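PDB 3SZV: pyroglutatmate porin OpdO, which probably acts as a porin, a beta-barrel channel of the OprD family of outer-membrane carboxylate channels in Pseudomonas aeruginosa. Local coordinates for residues N298-G303 / E351-T356; S312-Y317 / R334-D339; T356-V361 / V372-A377. One frame throughout, in Å; residues are numbered along the deposited sequence.

Contact 1: N298-G303 / E351-T356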
loop_
_atom_site.group_PDB
_atom_site.type_symbol
_atom_site.label_atom_id
_atom_site.label_comp_id
_atom_site.label_asym_id
_atom_site.label_seq_id
_atom_site.Cartn_x
_atom_site.Cartn_y
_atom_site.Cartn_z
ATOM N N ASN A 298 -2.768 -12.629 -0.549
ATOM C CA ASN A 298 -1.874 -13.206 -1.544
ATOM C C ASN A 298 -1.498 -12.254 -2.685
ATOM O O ASN A 298 -1.038 -12.685 -3.739
ATOM C CB ASN A 298 -2.458 -14.525 -2.085
ATOM C CG ASN A 298 -2.414 -15.655 -1.050
ATOM O OD1 ASN A 298 -1.762 -15.550 -0.002
ATOM N ND2 ASN A 298 -3.102 -16.757 -1.355
ATOM N N PHE A 299 -1.669 -10.952 -2.453
ATOM C CA PHE A 299 -1.180 -9.930 -3.379
ATOM C C PHE A 299 0.317 -9.764 -3.147
ATOM O O PHE A 299 0.754 -9.416 -2.042
ATOM C CB PHE A 299 -1.925 -8.605 -3.145
ATOM C CG PHE A 299 -1.237 -7.378 -3.700
ATOM C CD1 PHE A 299 -0.994 -7.240 -5.057
ATOM C CD2 PHE A 299 -0.905 -6.333 -2.854
ATOM C CE1 PHE A 299 -0.379 -6.079 -5.558
ATOM C CE2 PHE A 299 -0.302 -5.178 -3.347
ATOM C CZ PHE A 299 -0.043 -5.056 -4.697
ATOM N N ILE A 300 1.090 -10.036 -4.193
ATOM C CA ILE A 300 2.544 -10.068 -4.099
ATOM C C ILE A 300 3.188 -9.192 -5.183
ATOM O O ILE A 300 2.616 -8.151 -5.528
ATOM C CB ILE A 300 3.056 -11.526 -4.045
ATOM C CG1 ILE A 300 2.603 -12.341 -5.261
ATOM C CG2 ILE A 300 2.582 -12.188 -2.759
ATOM C CD1 ILE A 300 3.378 -13.649 -5.403
ATOM N N GLN A 301 4.365 -9.556 -5.699
ATOM C CA GLN A 301 5.110 -8.598 -6.516
ATOM C C GLN A 301 4.369 -8.213 -7.783
ATOM O O GLN A 301 4.263 -7.028 -8.121
ATOM C CB GLN A 301 6.509 -9.119 -6.857
ATOM C CG GLN A 301 7.337 -8.143 -7.679
ATOM C CD GLN A 301 8.789 -8.581 -7.824
ATOM O OE1 GLN A 301 9.349 -9.239 -6.944
ATOM N NE2 GLN A 301 9.408 -8.218 -8.942
ATOM N N ILE A 302 3.856 -9.210 -8.483
ATOM C CA ILE A 302 3.157 -8.949 -9.737
ATOM C C ILE A 302 1.651 -9.136 -9.581
ATOM O O ILE A 302 0.863 -8.195 -9.776
ATOM C CB ILE A 302 3.692 -9.834 -10.870
ATOM C CG1 ILE A 302 5.187 -9.553 -11.092
ATOM C CG2 ILE A 302 2.903 -9.595 -12.165
ATOM C CD1 ILE A 302 5.843 -10.428 -12.134
ATOM N N GLY A 303 1.245 -10.335 -9.195
ATOM C CA GLY A 303 -0.167 -10.672 -9.192
ATOM C C GLY A 303 -0.917 -10.467 -7.894
ATOM O O GLY A 303 -0.331 -10.455 -6.798
ATOM N N GLU A 351 -2.355 -20.550 -12.151
ATOM C CA GLU A 351 -1.176 -19.707 -12.247
ATOM C C GLU A 351 -0.333 -19.880 -11.003
ATOM O O GLU A 351 -0.834 -20.235 -9.939
ATOM C CB GLU A 351 -1.570 -18.229 -12.386
ATOM C CG GLU A 351 -2.434 -17.708 -11.245
ATOM C CD GLU A 351 -2.560 -16.197 -11.244
ATOM O OE1 GLU A 351 -1.767 -15.530 -11.943
ATOM O OE2 GLU A 351 -3.442 -15.672 -10.526
ATOM N N TRP A 352 0.958 -19.621 -11.134
ATOM C CA TRP A 352 1.784 -19.519 -9.941
ATOM C C TRP A 352 2.772 -18.381 -10.087
ATOM O O TRP A 352 3.095 -17.957 -11.207
ATOM C CB TRP A 352 2.491 -20.845 -9.618
ATOM C CG TRP A 352 3.455 -21.356 -10.653
ATOM C CD1 TRP A 352 3.197 -22.299 -11.614
ATOM C CD2 TRP A 352 4.839 -21.002 -10.812
ATOM N NE1 TRP A 352 4.321 -22.538 -12.364
ATOM C CE2 TRP A 352 5.343 -21.757 -11.892
ATOM C CE3 TRP A 352 5.699 -20.118 -10.148
ATOM C CZ2 TRP A 352 6.666 -21.655 -12.325
ATOM C CZ3 TRP A 352 7.012 -20.019 -10.583
ATOM C CH2 TRP A 352 7.484 -20.787 -11.658
ATOM N N GLU A 353 3.228 -17.875 -8.949
ATOM C CA GLU A 353 4.210 -16.801 -8.933
ATOM C C GLU A 353 5.201 -17.032 -7.805
ATOM O O GLU A 353 4.812 -17.365 -6.688
ATOM C CB GLU A 353 3.521 -15.441 -8.770
ATOM C CG GLU A 353 4.507 -14.277 -8.672
ATOM C CD GLU A 353 3.840 -12.906 -8.611
ATOM O OE1 GLU A 353 2.643 -12.783 -8.976
ATOM O OE2 GLU A 353 4.516 -11.941 -8.179
ATOM N N ARG A 354 6.479 -16.880 -8.123
ATOM C CA ARG A 354 7.528 -16.909 -7.119
ATOM C C ARG A 354 8.178 -15.536 -7.048
ATOM O O ARG A 354 8.409 -14.905 -8.073
ATOM C CB ARG A 354 8.592 -17.949 -7.477
ATOM C CG ARG A 354 9.719 -17.981 -6.470
ATOM C CD ARG A 354 11.036 -18.474 -7.062
ATOM N NE ARG A 354 11.376 -17.882 -8.360
ATOM C CZ ARG A 354 11.729 -16.612 -8.567
ATOM N NH1 ARG A 354 11.774 -15.731 -7.568
ATOM N NH2 ARG A 354 12.028 -16.212 -9.798
ATOM N N ASN A 355 8.477 -15.077 -5.835
ATOM C CA ASN A 355 9.214 -13.829 -5.639
ATOM C C ASN A 355 10.402 -14.081 -4.737
ATOM O O ASN A 355 10.304 -14.862 -3.789
ATOM C CB ASN A 355 8.392 -12.775 -4.888
ATOM C CG ASN A 355 7.125 -12.330 -5.602
ATOM O OD1 ASN A 355 6.300 -11.660 -4.979
ATOM N ND2 ASN A 355 6.959 -12.658 -6.887
ATOM N N THR A 356 11.515 -13.406 -5.005
ATOM C CA THR A 356 12.658 -13.430 -4.093
ATOM C C THR A 356 13.208 -12.025 -3.968
ATOM O O THR A 356 13.472 -11.372 -4.976
ATOM C CB THR A 356 13.772 -14.353 -4.602
ATOM O OG1 THR A 356 13.254 -15.678 -4.738
ATOM C CG2 THR A 356 14.960 -14.358 -3.622
#
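E353 and N355, two side chains of strand 346-361, receive the backbone N-H groups of the compact bend 300-303, part of a long loop folded against the inner wall of the OprD-family barrel. The E353 carboxylate takes two successive amides, I302 N to OE2 and G303 N to OE1, each at 2.8 Å and each on a syn lone pair. OE2 spends its anti lone pair on N355 ND2, 2.9 Å away, in the amide plane and almost straight (174°). This bond, with those to R354 O and from R334 NE, fits one flip of the N355 amide, with OD1 facing Q301 N at 2.9 Å. Being gripped by three N-H groups probably helps the buried carboxylate keep its charge. I300 meets E353 tip to tip, I300 CD1 lying 3.3 Å from E353 CD, while Q301 CB rests 3.2 Å from N355 OD1. Within the bend, I300 N bonds to G303 O. A second shell steadies the first: R334, which donates to N355 OD1, belongs to the adjacent strand, and Q301 NE2 continues to E389 on strand 387-399. The remaining N355 ND2 bond goes to R354 O at 2.9 Å, approaching from above that carbonyl's plane.

Contact 2: S312-Y317 / R334-D339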
loop_
_atom_site.group_PDB
_atom_site.type_symbol
_atom_site.label_atom_id
_atom_site.label_comp_id
_atom_site.label_asym_id
_atom_site.label_seq_id
_atom_site.Cartn_x
_atom_site.Cartn_y
_atom_site.Cartn_z
ATOM N N SER A 312 -6.188 -19.728 -3.900
ATOM C CA SER A 312 -4.739 -19.698 -3.903
ATOM C C SER A 312 -4.157 -19.915 -2.521
ATOM O O SER A 312 -4.799 -19.622 -1.510
ATOM C CB SER A 312 -4.233 -18.380 -4.501
ATOM O OG SER A 312 -4.629 -17.252 -3.727
ATOM N N TRP A 313 -2.946 -20.454 -2.487
ATOM C CA TRP A 313 -2.219 -20.589 -1.236
ATOM C C TRP A 313 -0.831 -20.002 -1.385
ATOM O O TRP A 313 -0.278 -19.950 -2.492
ATOM C CB TRP A 313 -2.160 -22.056 -0.780
ATOM C CG TRP A 313 -1.464 -22.995 -1.710
ATOM C CD1 TRP A 313 -2.048 -23.815 -2.635
ATOM C CD2 TRP A 313 -0.057 -23.246 -1.785
ATOM N NE1 TRP A 313 -1.085 -24.553 -3.290
ATOM C CE2 TRP A 313 0.146 -24.221 -2.784
ATOM C CE3 TRP A 313 1.056 -22.737 -1.102
ATOM C CZ2 TRP A 313 1.416 -24.692 -3.123
ATOM C CZ3 TRP A 313 2.313 -23.206 -1.438
ATOM C CH2 TRP A 313 2.484 -24.174 -2.436
ATOM N N GLN A 314 -0.278 -19.559 -0.258
ATOM C CA GLN A 314 1.020 -18.896 -0.226
ATOM C C GLN A 314 1.892 -19.509 0.855
ATOM O O GLN A 314 1.416 -19.785 1.961
ATOM C CB GLN A 314 0.870 -17.398 0.082
ATOM C CG GLN A 314 2.233 -16.686 0.241
ATOM C CD GLN A 314 2.165 -15.176 0.472
ATOM O OE1 GLN A 314 3.208 -14.539 0.598
ATOM N NE2 GLN A 314 0.960 -14.606 0.557
ATOM N N LEU A 315 3.173 -19.692 0.543
ATOM C CA LEU A 315 4.182 -19.930 1.569
ATOM C C LEU A 315 5.267 -18.873 1.407
ATOM O O LEU A 315 5.712 -18.602 0.291
ATOM C CB LEU A 315 4.748 -21.352 1.477
ATOM C CG LEU A 315 3.797 -22.440 1.993
ATOM C CD1 LEU A 315 4.314 -23.837 1.663
ATOM C CD2 LEU A 315 3.555 -22.290 3.497
ATOM N N ARG A 316 5.684 -18.282 2.527
ATOM C CA ARG A 316 6.660 -17.205 2.529
ATOM C C ARG A 316 7.690 -17.448 3.611
ATOM O O ARG A 316 7.343 -17.831 4.734
ATOM C CB ARG A 316 5.979 -15.864 2.794
ATOM C CG ARG A 316 6.952 -14.718 2.934
ATOM C CD ARG A 316 6.241 -13.392 3.146
ATOM N NE ARG A 316 7.192 -12.385 3.583
ATOM C CZ ARG A 316 7.061 -11.082 3.369
ATOM N NH1 ARG A 316 6.006 -10.623 2.701
ATOM N NH2 ARG A 316 7.985 -10.248 3.810
ATOM N N TYR A 317 8.955 -17.223 3.268
ATOM C CA TYR A 317 10.047 -17.340 4.228
ATOM C C TYR A 317 10.841 -16.046 4.277
ATOM O O TYR A 317 11.167 -15.469 3.233
ATOM C CB TYR A 317 10.973 -18.506 3.847
ATOM C CG TYR A 317 12.198 -18.600 4.722
ATOM C CD1 TYR A 317 13.449 -18.235 4.243
ATOM C CD2 TYR A 317 12.099 -19.027 6.041
ATOM C CE1 TYR A 317 14.569 -18.306 5.054
ATOM C CE2 TYR A 317 13.213 -19.097 6.865
ATOM C CZ TYR A 317 14.446 -18.737 6.364
ATOM O OH TYR A 317 15.542 -18.810 7.189
ATOM N N ARG A 334 8.927 -16.128 -1.537
ATOM C CA ARG A 334 7.550 -16.564 -1.370
ATOM C C ARG A 334 7.037 -17.165 -2.665
ATOM O O ARG A 334 7.565 -16.898 -3.742
ATOM C CB ARG A 334 6.654 -15.410 -0.905
ATOM C CG ARG A 334 6.671 -14.216 -1.833
ATOM C CD ARG A 334 5.881 -13.044 -1.273
ATOM N NE ARG A 334 6.122 -11.876 -2.101
ATOM C CZ ARG A 334 5.852 -10.629 -1.740
ATOM N NH1 ARG A 334 5.268 -10.386 -0.574
ATOM N NH2 ARG A 334 6.138 -9.621 -2.553
ATOM N N TYR A 335 6.013 -17.992 -2.534
ATOM C CA TYR A 335 5.436 -18.697 -3.660
ATOM C C TYR A 335 3.934 -18.716 -3.447
ATOM O O TYR A 335 3.456 -19.017 -2.343
ATOM C CB TYR A 335 5.984 -20.122 -3.715
ATOM C CG TYR A 335 5.382 -20.989 -4.795
ATOM C CD1 TYR A 335 4.348 -21.873 -4.510
ATOM C CD2 TYR A 335 5.869 -20.945 -6.092
ATOM C CE1 TYR A 335 3.807 -22.696 -5.505
ATOM C CE2 TYR A 335 5.335 -21.765 -7.089
ATOM C CZ TYR A 335 4.305 -22.620 -6.781
ATOM O OH TYR A 335 3.787 -23.422 -7.784
ATOM N N VAL A 336 3.193 -18.383 -4.498
ATOM C CA VAL A 336 1.744 -18.421 -4.454
ATOM C C VAL A 336 1.249 -19.232 -5.641
ATOM O O VAL A 336 1.697 -19.037 -6.767
ATOM C CB VAL A 336 1.147 -17.009 -4.511
ATOM C CG1 VAL A 336 -0.373 -17.069 -4.428
ATOM C CG2 VAL A 336 1.707 -16.136 -3.388
ATOM N N SER A 337 0.344 -20.169 -5.369
ATOM C CA SER A 337 -0.228 -21.021 -6.410
ATOM C C SER A 337 -1.738 -20.848 -6.431
ATOM O O SER A 337 -2.405 -20.976 -5.406
ATOM C CB SER A 337 0.139 -22.480 -6.132
ATOM O OG SER A 337 -0.399 -23.356 -7.114
ATOM N N GLY A 338 -2.269 -20.527 -7.608
ATOM C CA GLY A 338 -3.696 -20.311 -7.765
ATOM C C GLY A 338 -4.314 -21.300 -8.737
ATOM O O GLY A 338 -3.699 -21.690 -9.732
ATOM N N ASP A 339 -5.541 -21.704 -8.437
ATOM C CA ASP A 339 -6.318 -22.522 -9.364
ATOM C C ASP A 339 -7.799 -22.155 -9.293
ATOM O O ASP A 339 -8.180 -21.164 -8.654
ATOM C CB ASP A 339 -6.046 -24.025 -9.153
ATOM C CG ASP A 339 -6.681 -24.580 -7.892
ATOM O OD1 ASP A 339 -7.213 -23.807 -7.077
ATOM O OD2 ASP A 339 -6.638 -25.818 -7.714
HETATM O O HOH W 1 3.726 -11.980 1.228
#
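W313 with S337 and L315 with Y335 are hydrogen-bonded pairs of an antiparallel hairpin in the barrel wall, each joined by two backbone hydrogen bonds. The side chains of these pairs lie on the outer surface. There S337 CB sits over one face of the W313 indole, 4.0 Å from the centroid of the five-membered ring, a CH-pi contact. W313 CG lies between the backbone N and the carbonyl carbon (chi1 61°), and the six-membered ring brings CH2 to 3.6 Å from Y335 CD1, at the edge of the tyrosine ring; the two planes are 52° apart. A bound detergent, C8E, lies about 8 Å from the W313 side chain. On the other face R316 and R334 run side by side, NH1 to NH1 only 3.4 Å, with guanidinium planes 86° apart. One water bridges the two, probably easing this like-charge approach: it accepts from both NH1 atoms and donates to Q314 OE1 at 2.7 Å. D318 pairs with R316 NE, R334 NE donates to N355 OD1 on the next strand, N298 OD1 accepts from Q314 NE2, and N298 ND2 bonds to S312 OG. Beside Q314 CG, V336 CG2 packs at 3.7 Å. Largely polar side chains face the channel and mostly apolar ones the outer surface, as in a porin barrel wall.

Contact 3: T356-V361 / V372-A377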
loop_
_atom_site.group_PDB
_atom_site.type_symbol
_atom_site.label_atom_id
_atom_site.label_comp_id
_atom_site.label_asym_id
_atom_site.label_seq_id
_atom_site.Cartn_x
_atom_site.Cartn_y
_atom_site.Cartn_z
ATOM N N THR A 356 11.515 -13.406 -5.005
ATOM C CA THR A 356 12.658 -13.430 -4.093
ATOM C C THR A 356 13.208 -12.025 -3.968
ATOM O O THR A 356 13.472 -11.372 -4.976
ATOM C CB THR A 356 13.772 -14.353 -4.602
ATOM O OG1 THR A 356 13.254 -15.678 -4.738
ATOM C CG2 THR A 356 14.960 -14.358 -3.622
ATOM N N ASP A 357 13.367 -11.554 -2.728
ATOM C CA ASP A 357 13.921 -10.232 -2.460
ATOM C C ASP A 357 15.222 -10.386 -1.692
ATOM O O ASP A 357 15.257 -11.057 -0.664
ATOM C CB ASP A 357 12.973 -9.401 -1.592
ATOM C CG ASP A 357 11.760 -8.881 -2.346
ATOM O OD1 ASP A 357 11.606 -9.195 -3.541
ATOM O OD2 ASP A 357 10.955 -8.161 -1.715
ATOM N N LEU A 358 16.284 -9.749 -2.177
ATOM C CA LEU A 358 17.556 -9.716 -1.473
ATOM C C LEU A 358 17.886 -8.253 -1.275
ATOM O O LEU A 358 17.818 -7.465 -2.215
ATOM C CB LEU A 358 18.652 -10.357 -2.323
ATOM C CG LEU A 358 19.439 -11.544 -1.769
ATOM C CD1 LEU A 358 20.607 -11.847 -2.692
ATOM C CD2 LEU A 358 19.926 -11.267 -0.358
ATOM N N GLY A 359 18.246 -7.868 -0.059
ATOM C CA GLY A 359 18.531 -6.464 0.172
ATOM C C GLY A 359 19.644 -6.216 1.156
ATOM O O GLY A 359 19.921 -7.049 2.016
ATOM N N TYR A 360 20.306 -5.073 1.013
ATOM C CA TYR A 360 21.281 -4.645 1.995
ATOM C C TYR A 360 21.193 -3.154 2.216
ATOM O O TYR A 360 21.125 -2.378 1.260
ATOM C CB TYR A 360 22.703 -4.988 1.582
ATOM C CG TYR A 360 23.663 -4.755 2.716
ATOM C CD1 TYR A 360 23.641 -5.576 3.836
ATOM C CD2 TYR A 360 24.572 -3.712 2.683
ATOM C CE1 TYR A 360 24.509 -5.374 4.886
ATOM C CE2 TYR A 360 25.447 -3.498 3.729
ATOM C CZ TYR A 360 25.410 -4.332 4.829
ATOM O OH TYR A 360 26.272 -4.129 5.872
ATOM N N VAL A 361 21.221 -2.760 3.484
ATOM C CA VAL A 361 21.255 -1.354 3.852
ATOM C C VAL A 361 22.553 -1.099 4.602
ATOM O O VAL A 361 22.867 -1.791 5.580
ATOM C CB VAL A 361 20.050 -0.972 4.729
ATOM C CG1 VAL A 361 20.148 0.478 5.160
ATOM C CG2 VAL A 361 18.751 -1.207 3.972
ATOM N N VAL A 372 20.171 -1.125 -1.068
ATOM C CA VAL A 372 19.949 -1.749 -2.361
ATOM C C VAL A 372 19.016 -2.936 -2.171
ATOM O O VAL A 372 19.165 -3.702 -1.224
ATOM C CB VAL A 372 21.270 -2.215 -3.003
ATOM C CG1 VAL A 372 21.975 -3.218 -2.104
ATOM C CG2 VAL A 372 21.017 -2.803 -4.385
ATOM N N LYS A 373 18.046 -3.074 -3.066
ATOM C CA LYS A 373 17.111 -4.183 -3.024
ATOM C C LYS A 373 16.928 -4.746 -4.418
ATOM O O LYS A 373 16.665 -4.006 -5.370
ATOM C CB LYS A 373 15.758 -3.741 -2.460
ATOM C CG LYS A 373 14.741 -4.884 -2.406
ATOM C CD LYS A 373 13.428 -4.465 -1.763
ATOM C CE LYS A 373 13.599 -4.312 -0.263
ATOM N NZ LYS A 373 14.295 -5.512 0.281
ATOM N N TRP A 374 17.072 -6.062 -4.527
ATOM C CA TRP A 374 16.796 -6.781 -5.762
ATOM C C TRP A 374 15.541 -7.625 -5.565
ATOM O O TRP A 374 15.461 -8.441 -4.649
ATOM C CB TRP A 374 18.004 -7.657 -6.145
ATOM C CG TRP A 374 17.739 -8.659 -7.235
ATOM C CD1 TRP A 374 17.130 -8.434 -8.438
ATOM C CD2 TRP A 374 18.092 -10.050 -7.222
ATOM N NE1 TRP A 374 17.075 -9.598 -9.169
ATOM C CE2 TRP A 374 17.658 -10.605 -8.445
ATOM C CE3 TRP A 374 18.728 -10.880 -6.293
ATOM C CZ2 TRP A 374 17.840 -11.953 -8.763
ATOM C CZ3 TRP A 374 18.908 -12.216 -6.608
ATOM C CH2 TRP A 374 18.463 -12.740 -7.833
ATOM N N ARG A 375 14.544 -7.410 -6.418
ATOM C CA ARG A 375 13.290 -8.150 -6.348
ATOM C C ARG A 375 13.100 -8.927 -7.643
ATOM O O ARG A 375 12.978 -8.339 -8.718
ATOM C CB ARG A 375 12.106 -7.201 -6.138
ATOM C CG ARG A 375 12.296 -6.236 -4.966
ATOM C CD ARG A 375 11.037 -5.406 -4.709
ATOM N NE ARG A 375 9.916 -6.263 -4.343
ATOM C CZ ARG A 375 8.639 -6.012 -4.624
ATOM N NH1 ARG A 375 8.290 -4.913 -5.288
ATOM N NH2 ARG A 375 7.699 -6.880 -4.256
ATOM N N ASN A 376 13.079 -10.250 -7.543
ATOM C CA ASN A 376 12.975 -11.091 -8.715
ATOM C C ASN A 376 11.664 -11.864 -8.660
ATOM O O ASN A 376 11.306 -12.416 -7.621
ATOM C CB ASN A 376 14.187 -12.033 -8.747
ATOM C CG ASN A 376 14.046 -13.152 -9.754
ATOM O OD1 ASN A 376 13.873 -14.312 -9.377
ATOM N ND2 ASN A 376 14.127 -12.820 -11.037
ATOM N N ALA A 377 10.926 -11.875 -9.764
ATOM C CA ALA A 377 9.654 -12.583 -9.810
ATOM C C ALA A 377 9.515 -13.387 -11.090
ATOM O O ALA A 377 10.016 -12.994 -12.152
ATOM C CB ALA A 377 8.502 -11.612 -9.689
HETATM O O HOH W 2 14.843 -16.004 -7.087
HETATM O O HOH W 3 8.917 -9.481 -4.206
#
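T356 and N376, L358 and W374, and Y360 and V372 are the three hydrogen-bonded pairs of an antiparallel beta hairpin in the porin barrel wall, each closed by two backbone hydrogen bonds. Between T356/N376 and L358/W374 lies the non-hydrogen-bonded pair D357 and R375, whose side chains extend alongside each other on the inner face and form a salt bridge. Its direct bonds are long and weak: R375 NE stands 3.4 Å from D357 OD2 and 3.5 Å from OD1, so the carboxylate straddles a single N-H. A bend at chi3 (62°) turns NE towards the aspartate. The carboxylate meets the guanidinium at its edge, with D357 CG in the guanidinium plane but the two groups turned 84° apart. A water bridges the pair, donating to D357 OD1 at 2.8 Å and accepting from R375 NH2, which also lies close to the like-charged NH2 of R334 on strand 329-343. The carboxylate probably helps to offset this concentration of positive charge. The K373 chain curls at its last two torsions and brings NZ back beside G359, which has no side chain in the way; NZ remains 4.7 Å from D357 OD2, without direct contact. On the outer face a second water joins T356 OG1 to N376 OD1, to which it donates at 3.0 Å. S333 is a further partner of T356 OG1, while N390 OD1 accepts from both W374 NE1 and N376 ND2, tying the hairpin to strand 387-399. Apolar contacts follow on this surface: L358 CB meets W374 CE3 obliquely at 4.0 Å, and Y360 CB approaches V372 CG1. From the indole's own strand, N376 CB lies over one ring face, 3.3 Å above the plane and displaced toward the rim.

Overall arrangement
Along the chain, loop 298-303 comes first, and contact 1 closes the span from it to strand 346-361. Within that span lies contact 2, inside the hairpin of strands 311-320 and 329-343. Contact 3 follows in series, starting at T356, the residue where contact 1 ends, and closes the next hairpin with strand 371-381. Strands 329-343 and 346-361 are neighbours, so E351 O and G338 N meet where contacts 1 and 2 adjoin. The loop reaches both hairpins: N298 binds S312 of contact 2, and Q301 packs on R375 and A377 of contact 3. Together the three join four consecutive wall strands to an inward-folded loop.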